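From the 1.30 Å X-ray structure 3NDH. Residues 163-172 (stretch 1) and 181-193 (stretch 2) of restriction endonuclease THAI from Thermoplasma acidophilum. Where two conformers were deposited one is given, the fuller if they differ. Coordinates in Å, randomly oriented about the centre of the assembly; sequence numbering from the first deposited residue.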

ATOM      1  N   GLU A 163     -17.118  25.539  13.483  1.00 21.83           N
ATOM      2  CA  GLU A 163     -17.665  25.591  14.844  1.00 22.45           C
ATOM      3  C   GLU A 163     -16.675  25.266  15.941  1.00 23.13           C
ATOM      4  O   GLU A 163     -16.729  25.870  17.001  1.00 24.28           O
ATOM      5  N   ILE A 164     -15.789  24.308  15.707  1.00 22.10           N
ATOM      6  CA  ILE A 164     -14.903  23.829  16.760  1.00 22.36           C
ATOM      7  C   ILE A 164     -13.462  24.303  16.579  1.00 22.23           C
ATOM      8  O   ILE A 164     -12.682  24.314  17.534  1.00 22.56           O
ATOM      9  N   GLY A 165     -13.114  24.697  15.357  1.00 21.79           N
ATOM     10  CA  GLY A 165     -11.774  25.188  15.074  1.00 21.96           C
ATOM     11  C   GLY A 165     -10.758  24.105  14.751  1.00 21.08           C
ATOM     12  O   GLY A 165     -10.918  22.940  15.123  1.00 20.11           O
ATOM     13  N   LYS A 166      -9.679  24.522  14.089  1.00 21.34           N
ATOM     14  CA  LYS A 166      -8.597  23.627  13.666  1.00 21.51           C
ATOM     15  C   LYS A 166      -7.981  22.828  14.808  1.00 21.71           C
ATOM     16  O   LYS A 166      -7.624  21.665  14.635  1.00 21.05           O
ATOM     17  N   ASP A 167      -7.848  23.439  15.982  1.00 22.71           N
ATOM     18  CA  ASP A 167      -7.132  22.780  17.077  1.00 23.22           C
ATOM     19  C   ASP A 167      -7.927  21.634  17.711  1.00 23.13           C
ATOM     20  O   ASP A 167      -7.340  20.754  18.358  1.00 24.28           O
ATOM     21  N   LYS A 168      -9.247  21.646  17.528  0.50 23.18           N
ATOM     22  CA  LYS A 168     -10.113  20.556  17.988  0.50 23.05           C
ATOM     23  C   LYS A 168     -10.461  19.566  16.869  0.50 21.86           C
ATOM     24  O   LYS A 168     -10.753  18.405  17.147  0.50 21.79           O
ATOM     25  N   TYR A 169     -10.433  20.022  15.619  1.00 20.51           N
ATOM     26  CA  TYR A 169     -10.783  19.171  14.461  1.00 19.35           C
ATOM     27  C   TYR A 169      -9.623  18.273  14.037  1.00 18.91           C
ATOM     28  O   TYR A 169      -9.842  17.153  13.575  1.00 18.25           O
ATOM     29  N   ILE A 170      -8.402  18.790  14.161  1.00 19.15           N
ATOM     30  CA  ILE A 170      -7.190  18.164  13.646  1.00 19.55           C
ATOM     31  C   ILE A 170      -6.338  17.697  14.812  1.00 20.03           C
ATOM     32  O   ILE A 170      -6.070  18.473  15.743  1.00 21.70           O
ATOM     33  N   LYS A 171      -5.919  16.437  14.767  0.50 19.42           N
ATOM     34  CA  LYS A 171      -5.059  15.851  15.788  0.50 20.08           C
ATOM     35  C   LYS A 171      -3.681  15.568  15.204  0.50 19.34           C
ATOM     36  O   LYS A 171      -3.549  14.769  14.278  0.50 18.90           O
ATOM     37  N   LEU A 172      -2.659  16.214  15.756  1.00 19.62           N
ATOM     38  CA  LEU A 172      -1.283  16.029  15.300  1.00 18.95           C
ATOM     39  C   LEU A 172      -0.734  14.657  15.671  1.00 18.36           C
ATOM     40  O   LEU A 172      -1.149  14.080  16.674  1.00 19.27           O
ATOM     41  N   GLY A 181       0.250   9.529  10.581  1.00 13.64           N
ATOM     42  CA  GLY A 181      -0.170  10.800   9.998  1.00 14.03           C
ATOM     43  C   GLY A 181      -0.912  11.725  10.923  1.00 14.33           C
ATOM     44  O   GLY A 181      -0.985  11.500  12.116  1.00 15.43           O
ATOM     45  N   VAL A 182      -1.467  12.773  10.321  1.00 14.64           N
ATOM     46  CA  VAL A 182      -2.324  13.758  10.981  1.00 15.03           C
ATOM     47  C   VAL A 182      -3.759  13.254  10.856  1.00 15.26           C
ATOM     48  O   VAL A 182      -4.176  12.873   9.774  1.00 15.11           O
ATOM     49  N   GLU A 183      -4.499  13.244  11.955  1.00 15.12           N
ATOM     50  CA  GLU A 183      -5.820  12.645  11.999  1.00 16.06           C
ATOM     51  C   GLU A 183      -6.913  13.687  12.159  1.00 15.98           C
ATOM     52  O   GLU A 183      -6.674  14.783  12.658  1.00 17.30           O
ATOM     53  N   ILE A 184      -8.129  13.324  11.755  1.00 16.68           N
ATOM     54  CA  ILE A 184      -9.323  14.032  12.219  1.00 16.80           C
ATOM     55  C   ILE A 184      -9.590  13.574  13.651  1.00 17.84           C
ATOM     56  O   ILE A 184      -9.390  12.414  13.983  1.00 18.41           O
ATOM     57  N   SER A 185      -9.973  14.497  14.527  1.00 18.59           N
ATOM     58  CA  SER A 185     -10.264  14.102  15.900  1.00 18.90           C
ATOM     59  C   SER A 185     -11.488  13.200  15.934  1.00 19.69           C
ATOM     60  O   SER A 185     -12.368  13.275  15.081  1.00 19.00           O
ATOM     61  N   ASN A 186     -11.542  12.333  16.929  1.00 21.06           N
ATOM     62  CA  ASN A 186     -12.652  11.403  16.998  1.00 21.90           C
ATOM     63  C   ASN A 186     -13.991  12.133  17.216  1.00 21.89           C
ATOM     64  O   ASN A 186     -15.015  11.722  16.670  1.00 22.74           O
ATOM     65  N   GLU A 187     -13.959  13.235  17.957  0.50 22.33           N
ATOM     66  CA  GLU A 187     -15.144  14.059  18.147  0.50 22.26           C
ATOM     67  C   GLU A 187     -15.602  14.747  16.851  0.50 21.13           C
ATOM     68  O   GLU A 187     -16.798  14.801  16.564  0.50 20.60           O
ATOM     69  N   ALA A 188     -14.659  15.273  16.074  1.00 20.43           N
ATOM     70  CA  ALA A 188     -14.990  15.863  14.769  1.00 19.36           C
ATOM     71  C   ALA A 188     -15.576  14.819  13.813  1.00 18.11           C
ATOM     72  O   ALA A 188     -16.565  15.088  13.132  1.00 17.49           O
ATOM     73  N   LEU A 189     -14.979  13.630  13.807  1.00 17.51           N
ATOM     74  CA  LEU A 189     -15.446  12.548  12.945  1.00 17.37           C
ATOM     75  C   LEU A 189     -16.873  12.139  13.297  1.00 17.80           C
ATOM     76  O   LEU A 189     -17.716  11.987  12.418  1.00 17.55           O
ATOM     77  N   LYS A 190     -17.151  11.971  14.582  0.50 18.93           N
ATOM     78  CA  LYS A 190     -18.486  11.564  15.000  0.50 19.62           C
ATOM     79  C   LYS A 190     -19.508  12.651  14.632  0.50 19.16           C
ATOM     80  O   LYS A 190     -20.625  12.341  14.209  0.50 19.47           O
ATOM     81  N   GLU A 191     -19.112  13.915  14.751  1.00 19.05           N
ATOM     82  CA  GLU A 191     -19.987  15.020  14.389  1.00 19.27           C
ATOM     83  C   GLU A 191     -20.263  15.085  12.877  1.00 18.95           C
ATOM     84  O   GLU A 191     -21.408  15.259  12.476  1.00 19.52           O
ATOM     85  N   ILE A 192     -19.248  14.917  12.032  1.00 18.23           N
ATOM     86  CA  ILE A 192     -19.516  14.927  10.585  1.00 17.73           C
ATOM     87  C   ILE A 192     -20.315  13.700  10.111  1.00 17.84           C
ATOM     88  O   ILE A 192     -21.108  13.788   9.179  1.00 18.72           O
ATOM     89  N   MET A 193     -20.123  12.560  10.772  1.00 18.22           N
ATOM     90  CA  MET A 193     -20.859  11.341  10.395  1.00 18.69           C
ATOM     91  C   MET A 193     -22.339  11.387  10.747  1.00 20.18           C
ATOM     92  O   MET A 193     -23.165  10.773  10.058  1.00 20.91           O
TER

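The hydroxyl of Ser-185 works in two directions at once. Its OG donates to the backbone of stretch 1, Ser-185 OG to Lys-168 O at 2.7 Å, and accepts from the helix it caps, Ala-188 N to Ser-185 OG at 3.1 Å. With chi1 in the p well, this short side chain ties the start of one helix to the last turn of another, a role that suits serine, a common N-cap residue. Beside it, Ser-185 N donates to Tyr-169 O (2.8 Å), and the antiparallel pairing continues with Lys-171 N to Glu-183 O (2.8 Å) and Glu-183 N to Lys-171 O (2.9 Å).

Tyr-169 has the most surface covered by the other stretch. Its CA-to-CB bond points away, yet a t rotamer brings the ring back against stretch 2. Ala-188 CB lies over one face, 4.0 Å from the ring centroid of Tyr-169, a CH-pi contact in which a small methyl lets helix and ring come close. Ile-184 (t, t) extends CD1 to 3.6 Å from Tyr-169 CE2, and Ile-192 CG2 reaches Tyr-169 OH at 3.8 Å. Ile-164 (p, t) adds its own methyl, CD1 lying 4.0 Å from Ala-188 CB.

Ile-170 and Ile-184 share one sheet face. Ile-170 (m, t) places CG2 3.3 Å from CG1 of Val-182 (t), a tight contact between beta-branched residues, which favour strands.

Lys-171 and Glu-183 occupy the other face, where long aliphatic stems can pack while charged ends reach solvent or polar partners: Lys-171 CD is 3.6 Å from Glu-183 OE1, but Lys-171 NZ stays 4.1 Å from that oxygen, beyond a salt bridge. Extended Lys-168 likewise leaves NZ 4.1 Å from Glu-191 OE2. Water 1 lies 2.9 Å from Lys-171 O and 2.8 Å from Gly-181 O, bridging the two carbonyls.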

ATOM      1  CB  GLU A 163     -18.858  24.641  14.965  1.00 22.63           C
ATOM      2  CG  GLU A 163     -20.072  25.172  14.253  1.00 21.88           C
ATOM      3  CD  GLU A 163     -21.191  24.181  14.154  1.00 24.66           C
ATOM      4  OE1 GLU A 163     -20.934  22.965  14.110  1.00 23.19           O
ATOM      5  OE2 GLU A 163     -22.341  24.623  14.087  1.00 27.81           O
ATOM      6  CB  ILE A 164     -14.974  22.282  16.926  1.00 21.78           C
ATOM      7  CG1 ILE A 164     -14.308  21.541  15.764  1.00 21.12           C
ATOM      8  CG2 ILE A 164     -16.429  21.829  17.091  1.00 22.88           C
ATOM      9  CD1 ILE A 164     -14.307  20.025  15.932  1.00 21.84           C
ATOM     10  CB  LYS A 166      -7.491  24.437  12.957  1.00 21.81           C
ATOM     11  CG  LYS A 166      -6.754  25.445  13.845  1.00 24.02           C
ATOM     12  CD  LYS A 166      -5.758  26.295  13.061  1.00 25.01           C
ATOM     13  CE  LYS A 166      -5.111  27.340  13.953  1.00 28.97           C
ATOM     14  NZ  LYS A 166      -5.925  28.554  14.079  1.00 32.39           N
ATOM     15  CB  ASP A 167      -6.683  23.816  18.107  1.00 24.58           C
ATOM     16  CG  ASP A 167      -5.711  24.822  17.518  1.00 25.91           C
ATOM     17  OD1 ASP A 167      -4.626  24.411  17.066  1.00 26.63           O
ATOM     18  OD2 ASP A 167      -6.021  26.037  17.524  1.00 31.12           O
ATOM     19  CB  LYS A 168     -11.407  21.100  18.608  0.50 23.84           C
ATOM     20  CG  LYS A 168     -12.146  20.058  19.450  0.50 26.12           C
ATOM     21  CD  LYS A 168     -13.490  20.548  19.971  0.50 27.99           C
ATOM     22  CE  LYS A 168     -14.387  19.376  20.375  0.50 28.79           C
ATOM     23  NZ  LYS A 168     -15.841  19.726  20.352  0.50 29.74           N
ATOM     24  CB  TYR A 169     -11.201  20.064  13.282  1.00 18.98           C
ATOM     25  CG  TYR A 169     -11.981  19.397  12.158  1.00 18.07           C
ATOM     26  CD1 TYR A 169     -13.361  19.548  12.065  1.00 17.90           C
ATOM     27  CD2 TYR A 169     -11.333  18.660  11.154  1.00 17.76           C
ATOM     28  CE1 TYR A 169     -14.076  18.953  11.029  1.00 18.34           C
ATOM     29  CE2 TYR A 169     -12.041  18.073  10.115  1.00 17.27           C
ATOM     30  CZ  TYR A 169     -13.421  18.216  10.057  1.00 18.15           C
ATOM     31  OH  TYR A 169     -14.164  17.649   9.042  1.00 18.83           O
ATOM     32  CB  ILE A 170      -6.365  19.166  12.795  1.00 19.59           C
ATOM     33  CG1 ILE A 170      -7.194  19.697  11.626  1.00 19.06           C
ATOM     34  CG2 ILE A 170      -5.058  18.529  12.271  1.00 20.09           C
ATOM     35  CD1 ILE A 170      -6.518  20.830  10.847  1.00 21.22           C
ATOM     36  CB  LYS A 171      -5.671  14.552  16.323  0.50 20.30           C
ATOM     37  CG  LYS A 171      -4.857  13.920  17.446  0.50 22.50           C
ATOM     38  CD  LYS A 171      -5.320  12.507  17.791  0.50 24.27           C
ATOM     39  CE  LYS A 171      -4.288  11.789  18.657  0.50 25.33           C
ATOM     40  NZ  LYS A 171      -2.949  11.679  18.000  0.50 24.96           N
ATOM     41  CB  LEU A 172      -0.374  17.079  15.935  1.00 19.82           C
ATOM     42  CG  LEU A 172      -0.641  18.516  15.495  1.00 20.17           C
ATOM     43  CD1 LEU A 172       0.101  19.503  16.362  1.00 20.13           C
ATOM     44  CD2 LEU A 172      -0.246  18.659  14.026  1.00 21.54           C
ATOM     45  CB  VAL A 182      -2.210  15.127  10.305  1.00 15.96           C
ATOM     46  CG1 VAL A 182      -3.121  16.126  10.999  1.00 16.12           C
ATOM     47  CG2 VAL A 182      -0.755  15.616  10.304  1.00 16.38           C
ATOM     48  CB  GLU A 183      -5.872  11.666  13.159  1.00 16.96           C
ATOM     49  CG  GLU A 183      -4.931  10.497  12.990  1.00 18.50           C
ATOM     50  CD  GLU A 183      -4.746   9.665  14.241  1.00 21.56           C
ATOM     51  OE1 GLU A 183      -5.431   9.907  15.259  1.00 22.65           O
ATOM     52  OE2 GLU A 183      -3.886   8.765  14.217  1.00 22.41           O
ATOM     53  CB  ILE A 184     -10.553  13.792  11.285  1.00 17.36           C
ATOM     54  CG1 ILE A 184     -11.732  14.653  11.741  1.00 17.42           C
ATOM     55  CG2 ILE A 184     -10.923  12.329  11.184  1.00 17.90           C
ATOM     56  CD1 ILE A 184     -12.948  14.648  10.790  1.00 17.73           C
ATOM     57  CB  SER A 185     -10.458  15.325  16.796  1.00 19.62           C
ATOM     58  OG  SER A 185     -11.666  15.975  16.459  1.00 19.08           O
ATOM     59  CB  ASN A 186     -12.361  10.281  18.001  1.00 23.04           C
ATOM     60  CG  ASN A 186     -11.228   9.355  17.538  1.00 24.24           C
ATOM     61  OD1 ASN A 186     -10.950   9.210  16.338  1.00 24.68           O
ATOM     62  ND2 ASN A 186     -10.559   8.740  18.497  1.00 28.59           N
ATOM     63  CB  GLU A 187     -14.891  15.103  19.240  0.50 23.27           C
ATOM     64  CG  GLU A 187     -16.113  15.924  19.598  0.50 23.64           C
ATOM     65  CD  GLU A 187     -17.287  15.071  20.034  0.50 25.43           C
ATOM     66  OE1 GLU A 187     -17.054  14.030  20.680  0.50 26.93           O
ATOM     67  OE2 GLU A 187     -18.448  15.440  19.745  0.50 25.96           O
ATOM     68  CB  ALA A 188     -13.758  16.501  14.141  1.00 19.71           C
ATOM     69  CB  LEU A 189     -14.510  11.359  13.054  1.00 17.71           C
ATOM     70  CG  LEU A 189     -14.821  10.178  12.135  1.00 17.46           C
ATOM     71  CD1 LEU A 189     -14.865  10.635  10.680  1.00 17.47           C
ATOM     72  CD2 LEU A 189     -13.808   9.080  12.340  1.00 20.60           C
ATOM     73  CB  LYS A 190     -18.463  11.195  16.496  0.50 20.95           C
ATOM     74  CG  LYS A 190     -19.753  11.350  17.267  0.50 23.97           C
ATOM     75  CD  LYS A 190     -19.450  11.557  18.750  0.50 26.66           C
ATOM     76  CE  LYS A 190     -20.600  12.231  19.452  0.50 28.66           C
ATOM     77  NZ  LYS A 190     -20.856  13.585  18.883  0.50 29.44           N
ATOM     78  CB  GLU A 191     -19.425  16.338  14.927  1.00 20.20           C
ATOM     79  CG  GLU A 191     -19.570  16.439  16.452  1.00 21.70           C
ATOM     80  CD  GLU A 191     -18.996  17.705  17.040  1.00 23.47           C
ATOM     81  OE1 GLU A 191     -18.769  18.673  16.299  1.00 23.13           O
ATOM     82  OE2 GLU A 191     -18.806  17.756  18.276  1.00 26.48           O
ATOM     83  CB  ILE A 192     -18.246  15.152   9.725  1.00 17.40           C
ATOM     84  CG1 ILE A 192     -17.253  13.987   9.807  1.00 17.03           C
ATOM     85  CG2 ILE A 192     -17.576  16.484  10.126  1.00 17.29           C
ATOM     86  CD1 ILE A 192     -16.096  14.144   8.850  1.00 17.33           C
ATOM     87  CB  MET A 193     -20.224  10.110  11.041  1.00 18.75           C
ATOM     88  CG  MET A 193     -18.881   9.724  10.473  1.00 19.74           C
ATOM     89  SD  MET A 193     -18.214   8.280  11.288  1.00 22.43           S
ATOM     90  CE  MET A 193     -19.333   7.009  10.699  1.00 22.41           C
TER
HETATM   91  O   HOH W   1      -2.513  12.079  14.421  0.50 22.96           O